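Local coordinates for DUF5642 domain-containing protein (Mycobacterium smegmatis, PDB 4TMD) that is of unknown function, a mycobacterial protein with a signal sequence whose DUF5642 domain falls in the Mog1p/PsbP clan, at residues A73-E77 with G78-I82; P97-E100 with C101-V104. One frame throughout, in Å; residues are numbered along the deposited sequence.

Interaction 1: residues A73-E77 with G78-I82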
ATOM      1  N   ALA A  73       2.041 -12.206  -0.931  1.00 14.68           N
ATOM      2  CA  ALA A  73       0.647 -11.907  -0.596  1.00 14.28           C
ATOM      3  C   ALA A  73       0.027 -13.062   0.174  1.00 19.17           C
ATOM      4  O   ALA A  73       0.452 -14.210   0.028  1.00 20.59           O
ATOM      5  CB  ALA A  73      -0.139 -11.615  -1.851  1.00 20.02           C
ATOM      6  N   ALA A  74      -0.961 -12.761   1.011  1.00 13.85           N
ATOM      7  CA  ALA A  74      -1.610 -13.787   1.834  1.00 16.18           C
ATOM      8  C   ALA A  74      -3.082 -13.488   1.996  1.00 20.46           C
ATOM      9  O   ALA A  74      -3.459 -12.340   2.207  1.00 18.50           O
ATOM     10  CB  ALA A  74      -0.971 -13.877   3.190  1.00 12.87           C
ATOM     11  N   GLU A  75      -3.911 -14.527   1.927  1.00 18.85           N
ATOM     12  CA  GLU A  75      -5.343 -14.369   2.143  1.00 18.34           C
ATOM     13  C   GLU A  75      -5.791 -15.318   3.230  1.00 22.17           C
ATOM     14  O   GLU A  75      -5.472 -16.505   3.176  1.00 18.30           O
ATOM     15  CB  GLU A  75      -6.118 -14.633   0.852  1.00 21.50           C
ATOM     16  CG  GLU A  75      -5.637 -13.786  -0.305  1.00 25.57           C
ATOM     17  CD  GLU A  75      -6.653 -13.706  -1.429  1.00 35.15           C
ATOM     18  OE1 GLU A  75      -7.585 -14.529  -1.445  1.00 37.57           O
ATOM     19  OE2 GLU A  75      -6.528 -12.802  -2.279  1.00 41.51           O
ATOM     20  N   GLY A  76      -6.506 -14.792   4.224  1.00 21.15           N
ATOM     21  CA  GLY A  76      -6.997 -15.603   5.329  1.00 19.88           C
ATOM     22  C   GLY A  76      -7.461 -14.738   6.484  1.00 26.66           C
ATOM     23  O   GLY A  76      -7.130 -13.559   6.528  1.00 23.41           O
ATOM     24  N   GLU A  77      -8.205 -15.326   7.423  1.00 23.05           N
ATOM     25  CA  GLU A  77      -8.826 -14.591   8.522  1.00 22.41           C
ATOM     26  C   GLU A  77      -9.629 -13.386   8.001  1.00 24.73           C
ATOM     27  O   GLU A  77      -9.659 -12.335   8.629  1.00 28.44           O
ATOM     28  CB  GLU A  77      -7.771 -14.125   9.537  1.00 26.97           C
ATOM     29  CG  GLU A  77      -7.042 -15.247  10.297  1.00 37.62           C
ATOM     30  CD  GLU A  77      -7.870 -15.852  11.435  1.00 48.33           C
ATOM     31  OE1 GLU A  77      -8.846 -15.207  11.883  1.00 58.83           O
ATOM     32  OE2 GLU A  77      -7.540 -16.976  11.885  1.00 52.42           O
ATOM     33  N   GLY A  78     -10.245 -13.535   6.835  1.00 17.08           N
ATOM     34  CA  GLY A  78     -11.096 -12.492   6.292  1.00 22.57           C
ATOM     35  C   GLY A  78     -10.361 -11.296   5.711  1.00 21.44           C
ATOM     36  O   GLY A  78     -10.984 -10.295   5.347  1.00 16.67           O
ATOM     37  N   ASN A  79      -9.035 -11.386   5.640  1.00 18.50           N
ATOM     38  CA  ASN A  79      -8.214 -10.310   5.083  1.00 19.44           C
ATOM     39  C   ASN A  79      -7.340 -10.782   3.942  1.00 18.22           C
ATOM     40  O   ASN A  79      -7.025 -11.957   3.846  1.00 18.08           O
ATOM     41  CB  ASN A  79      -7.294  -9.708   6.145  1.00 19.63           C
ATOM     42  CG  ASN A  79      -8.023  -8.860   7.153  1.00 26.01           C
ATOM     43  OD1 ASN A  79      -7.397  -8.280   8.031  1.00 25.26           O
ATOM     44  ND2 ASN A  79      -9.344  -8.781   7.042  1.00 24.04           N
ATOM     45  N   ARG A  80      -6.930  -9.840   3.101  1.00 15.06           N
ATOM     46  CA  ARG A  80      -5.832 -10.038   2.176  1.00 19.25           C
ATOM     47  C   ARG A  80      -4.710  -9.047   2.515  1.00 18.29           C
ATOM     48  O   ARG A  80      -4.965  -7.853   2.711  1.00 15.90           O
ATOM     49  CB  ARG A  80      -6.298  -9.842   0.737  1.00 15.49           C
ATOM     50  CG  ARG A  80      -5.192  -9.822  -0.360  1.00 22.53           C
ATOM     51  CD  ARG A  80      -5.872  -9.488  -1.696  1.00 33.21           C
ATOM     52  NE  ARG A  80      -4.966  -9.232  -2.810  1.00 57.67           N
ATOM     53  CZ  ARG A  80      -5.346  -9.212  -4.089  1.00 64.54           C
ATOM     54  NH1 ARG A  80      -6.614  -9.446  -4.409  1.00 70.01           N
ATOM     55  NH2 ARG A  80      -4.465  -8.970  -5.054  1.00 56.87           N
ATOM     56  N   PHE A  81      -3.479  -9.552   2.574  1.00 15.88           N
ATOM     57  CA  PHE A  81      -2.284  -8.719   2.742  1.00 19.97           C
ATOM     58  C   PHE A  81      -1.384  -8.866   1.539  1.00 18.75           C
ATOM     59  O   PHE A  81      -1.071  -9.985   1.136  1.00 17.14           O
ATOM     60  CB  PHE A  81      -1.509  -9.105   4.009  1.00 20.30           C
ATOM     61  CG  PHE A  81      -2.320  -9.009   5.252  1.00 22.57           C
ATOM     62  CD1 PHE A  81      -2.408  -7.813   5.951  1.00 16.46           C
ATOM     63  CD2 PHE A  81      -3.025 -10.116   5.719  1.00 19.49           C
ATOM     64  CE1 PHE A  81      -3.179  -7.722   7.092  1.00 15.32           C
ATOM     65  CE2 PHE A  81      -3.806 -10.025   6.857  1.00 19.51           C
ATOM     66  CZ  PHE A  81      -3.884  -8.827   7.550  1.00 17.31           C
ATOM     67  N   ILE A  82      -0.981  -7.746   0.953  1.00 14.18           N
ATOM     68  CA  ILE A  82       0.020  -7.769  -0.115  1.00 15.90           C
ATOM     69  C   ILE A  82       1.253  -7.000   0.322  1.00 15.67           C
ATOM     70  O   ILE A  82       1.162  -5.813   0.643  1.00 16.28           O
ATOM     71  CB  ILE A  82      -0.508  -7.151  -1.405  1.00 16.11           C
ATOM     72  CG1 ILE A  82      -1.770  -7.876  -1.859  1.00 26.53           C
ATOM     73  CG2 ILE A  82       0.591  -7.184  -2.508  1.00 20.44           C
ATOM     74  CD1 ILE A  82      -2.459  -7.209  -3.013  1.00 26.84           C
TER
HETATM   75  O   HOH W   1      -8.592 -11.191  -2.864  1.00 50.91           O
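The side chains of Glu-75 and Arg-80 run side by side, pointing the same way, and their carboxylate and guanidinium planes are 42° apart. Glu-75 OE2, well out of the guanidinium plane, is 3.9 Å from Arg-80 NE, a long salt bridge of charges only, since no N-H points at the oxygen. Directed bonds come from a water that donates to OE2 and accepts from Arg-80 NH1. With CG anti to its backbone N (chi1 172°) and the chain extended to NE, Arg-80 brings CD to 3.4 Å from Glu-75 OE2. Ala-73, Glu-75, Arg-80 and Ile-82 share one face of the sheet; Phe-81 is on the other, with Ala-74 and Asn-79, and touches Arg-181 and Leu-185 of helix 179-194. Strands 67-76 and 79-88 form a beta hairpin with a two-residue loop, a type I' turn from Gly-76 to Asn-79, Glu-77 and Gly-78 both having positive phi. Four backbone bonds close it, among them Phe-81 N to Ala-74 O at 2.8 Å. Asn-79 ND2 reaches back to Gly-78 O (2.8 Å), which lies in its amide plane, and also bonds Lys-176 O, while OD1 accepts from Asp-178 N. Ala-73 CB meets Ile-82 CG1 at 4.1 Å.

Interaction 2: residues P97-E100 with C101-V104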
ATOM      1  N   PRO A  97       1.010  13.701   3.120  1.00 28.43           N
ATOM      2  CA  PRO A  97       0.091  14.797   3.450  1.00 30.89           C
ATOM      3  C   PRO A  97       0.396  15.483   4.789  1.00 42.89           C
ATOM      4  O   PRO A  97       0.659  14.792   5.780  1.00 44.53           O
ATOM      5  CB  PRO A  97      -1.275  14.095   3.526  1.00 32.53           C
ATOM      6  CG  PRO A  97      -1.116  12.809   2.827  1.00 30.10           C
ATOM      7  CD  PRO A  97       0.314  12.406   3.036  1.00 30.78           C
ATOM      8  N   GLY A  98       0.343  16.815   4.824  1.00 35.39           N
ATOM      9  CA  GLY A  98       0.364  17.549   6.084  1.00 34.62           C
ATOM     10  C   GLY A  98      -0.991  17.467   6.769  1.00 43.45           C
ATOM     11  O   GLY A  98      -1.914  16.834   6.238  1.00 34.19           O
ATOM     12  N   ASP A  99      -1.136  18.108   7.930  1.00 43.69           N
ATOM     13  CA  ASP A  99      -2.398  18.034   8.690  1.00 36.83           C
ATOM     14  C   ASP A  99      -3.596  18.562   7.895  1.00 39.93           C
ATOM     15  O   ASP A  99      -4.730  18.112   8.090  1.00 42.02           O
ATOM     16  CB  ASP A  99      -2.297  18.800  10.015  1.00 42.83           C
ATOM     17  CG  ASP A  99      -1.734  17.951  11.149  1.00 48.91           C
ATOM     18  OD1 ASP A  99      -1.228  16.842  10.874  1.00 48.83           O
ATOM     19  OD2 ASP A  99      -1.792  18.401  12.315  1.00 39.28           O
ATOM     20  N   GLU A 100      -3.328  19.506   7.000  1.00 31.59           N
ATOM     21  CA  GLU A 100      -4.342  20.097   6.138  1.00 40.33           C
ATOM     22  C   GLU A 100      -5.013  19.042   5.261  1.00 39.92           C
ATOM     23  O   GLU A 100      -6.183  19.172   4.882  1.00 31.32           O
ATOM     24  CB  GLU A 100      -3.716  21.186   5.252  1.00 44.43           C
ATOM     25  CG  GLU A 100      -3.023  22.322   6.012  1.00 53.59           C
ATOM     26  CD  GLU A 100      -1.623  21.958   6.491  0.61 64.42           C
ATOM     27  OE1 GLU A 100      -1.294  20.752   6.528  0.77 59.35           O
ATOM     28  OE2 GLU A 100      -0.851  22.886   6.829  1.00 69.41           O
ATOM     29  N   CYS A 101      -4.270  17.990   4.938  1.00 39.21           N
ATOM     30  CA  CYS A 101      -4.780  16.987   4.020  1.00 24.17           C
ATOM     31  C   CYS A 101      -4.844  15.600   4.637  1.00 26.55           C
ATOM     32  O   CYS A 101      -4.809  14.599   3.927  1.00 26.40           O
ATOM     33  CB  CYS A 101      -3.930  16.968   2.759  1.00 31.11           C
ATOM     34  SG  CYS A 101      -4.054  18.508   1.830  1.00 42.17           S
ATOM     35  N   LYS A 102      -4.971  15.527   5.954  1.00 21.54           N
ATOM     36  CA  LYS A 102      -5.069  14.217   6.581  1.00 21.63           C
ATOM     37  C   LYS A 102      -6.443  13.576   6.378  1.00 25.95           C
ATOM     38  O   LYS A 102      -6.637  12.387   6.651  1.00 21.42           O
ATOM     39  CB  LYS A 102      -4.707  14.318   8.057  1.00 30.73           C
ATOM     40  CG  LYS A 102      -3.181  14.345   8.255  1.00 36.91           C
ATOM     41  CD  LYS A 102      -2.766  14.007   9.682  1.00 28.32           C
ATOM     42  CE  LYS A 102      -1.298  13.631   9.773  1.00 40.39           C
ATOM     43  NZ  LYS A 102      -0.429  14.708   9.251  1.00 40.89           N
ATOM     44  N   ARG A 103      -7.403  14.347   5.877  1.00 20.03           N
ATOM     45  CA  ARG A 103      -8.623  13.733   5.369  1.00 22.40           C
ATOM     46  C   ARG A 103      -9.039  14.391   4.061  1.00 24.83           C
ATOM     47  O   ARG A 103      -9.191  15.616   3.985  1.00 28.38           O
ATOM     48  CB  ARG A 103      -9.764  13.816   6.392  1.00 18.04           C
ATOM     49  CG  ARG A 103     -11.129  13.444   5.787  1.00 24.42           C
ATOM     50  CD  ARG A 103     -12.176  13.218   6.870  1.00 25.02           C
ATOM     51  NE  ARG A 103     -11.846  12.046   7.673  1.00 22.59           N
ATOM     52  CZ  ARG A 103     -12.380  11.771   8.857  1.00 29.71           C
ATOM     53  NH1 ARG A 103     -13.282  12.590   9.391  1.00 28.18           N
ATOM     54  NH2 ARG A 103     -12.010  10.674   9.502  1.00 24.11           N
ATOM     55  N   VAL A 104      -9.220  13.578   3.031  1.00 19.63           N
ATOM     56  CA  VAL A 104      -9.771  14.055   1.771  1.00 21.77           C
ATOM     57  C   VAL A 104     -10.999  13.257   1.365  1.00 23.86           C
ATOM     58  O   VAL A 104     -10.945  12.030   1.266  1.00 22.77           O
ATOM     59  CB  VAL A 104      -8.761  13.962   0.633  1.00 22.56           C
ATOM     60  CG1 VAL A 104      -9.276  14.743  -0.563  1.00 26.94           C
ATOM     61  CG2 VAL A 104      -7.402  14.486   1.084  1.00 32.06           C
TER
HETATM   62  O   HOH W   2      -8.214  17.386   5.720  1.00 27.55           O
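Asp-99 and Lys-102 carry the charged part of this local contact: NZ of Lys-102 donates to OD1 of Asp-99 at 2.8 Å, meeting that oxygen nearly in line with its C-O bond. The lysine arrives there because its chain runs extended from CA to CE and then bends at the last torsion (chi4 57°), turning the ammonium back to the carboxylate. Its methylenes follow the turn, with Lys-102 CG 3.4 Å from Gly-98 O, so the aliphatic stem lies along the backbone of the turn.

Backbone bonds give the turn its shape. Cys-101 N donates to Gly-98 O at 2.9 Å, from above the carbonyl plane, and Lys-102 N reaches Asp-99 O in a weak bond of 3.4 Å. Further along, one water donates to both Glu-100 O (2.8 Å) and Arg-103 O, linking the turn to the start of the strand.

Apolar contact is made by Pro-97, whose CB sits 4.0 Å from Cys-101 CB; Phe-55 of helix 53-56 touches both residues. Cys-101 SG is joined in a disulfide to Cys-52, just before that helix.

Successive bonds from the N-H of residue i+3 to the carbonyls of Gly-98 and Asp-99, the second weak, with both Asp-99 and Glu-100 near phi -60° and psi -29°, are characteristic of a short 3-10 turn, here leading through a disulfide-bonded cysteine into strand 103-107 of the antiparallel sheet.

Overall arrangement
Interactions 1 and 2 lie on opposite sides of the chain's centre, 28 Å apart between centres and about 18 Å between nearest atoms, so neither touches the other. Both nevertheless reach the same antiparallel sheet. The hairpin of 73-82 joins strands 67-76 and 79-88 near the end of the sheet bordered by strand 22-30, whereas 97-104 leads into strand 103-107, next to the opposite border strand 46-48. Along the chain they come in series, strand 79-88 running from the first and the loop after it leading to the second. The protein's function is unknown, so neither contact can be placed relative to an active site.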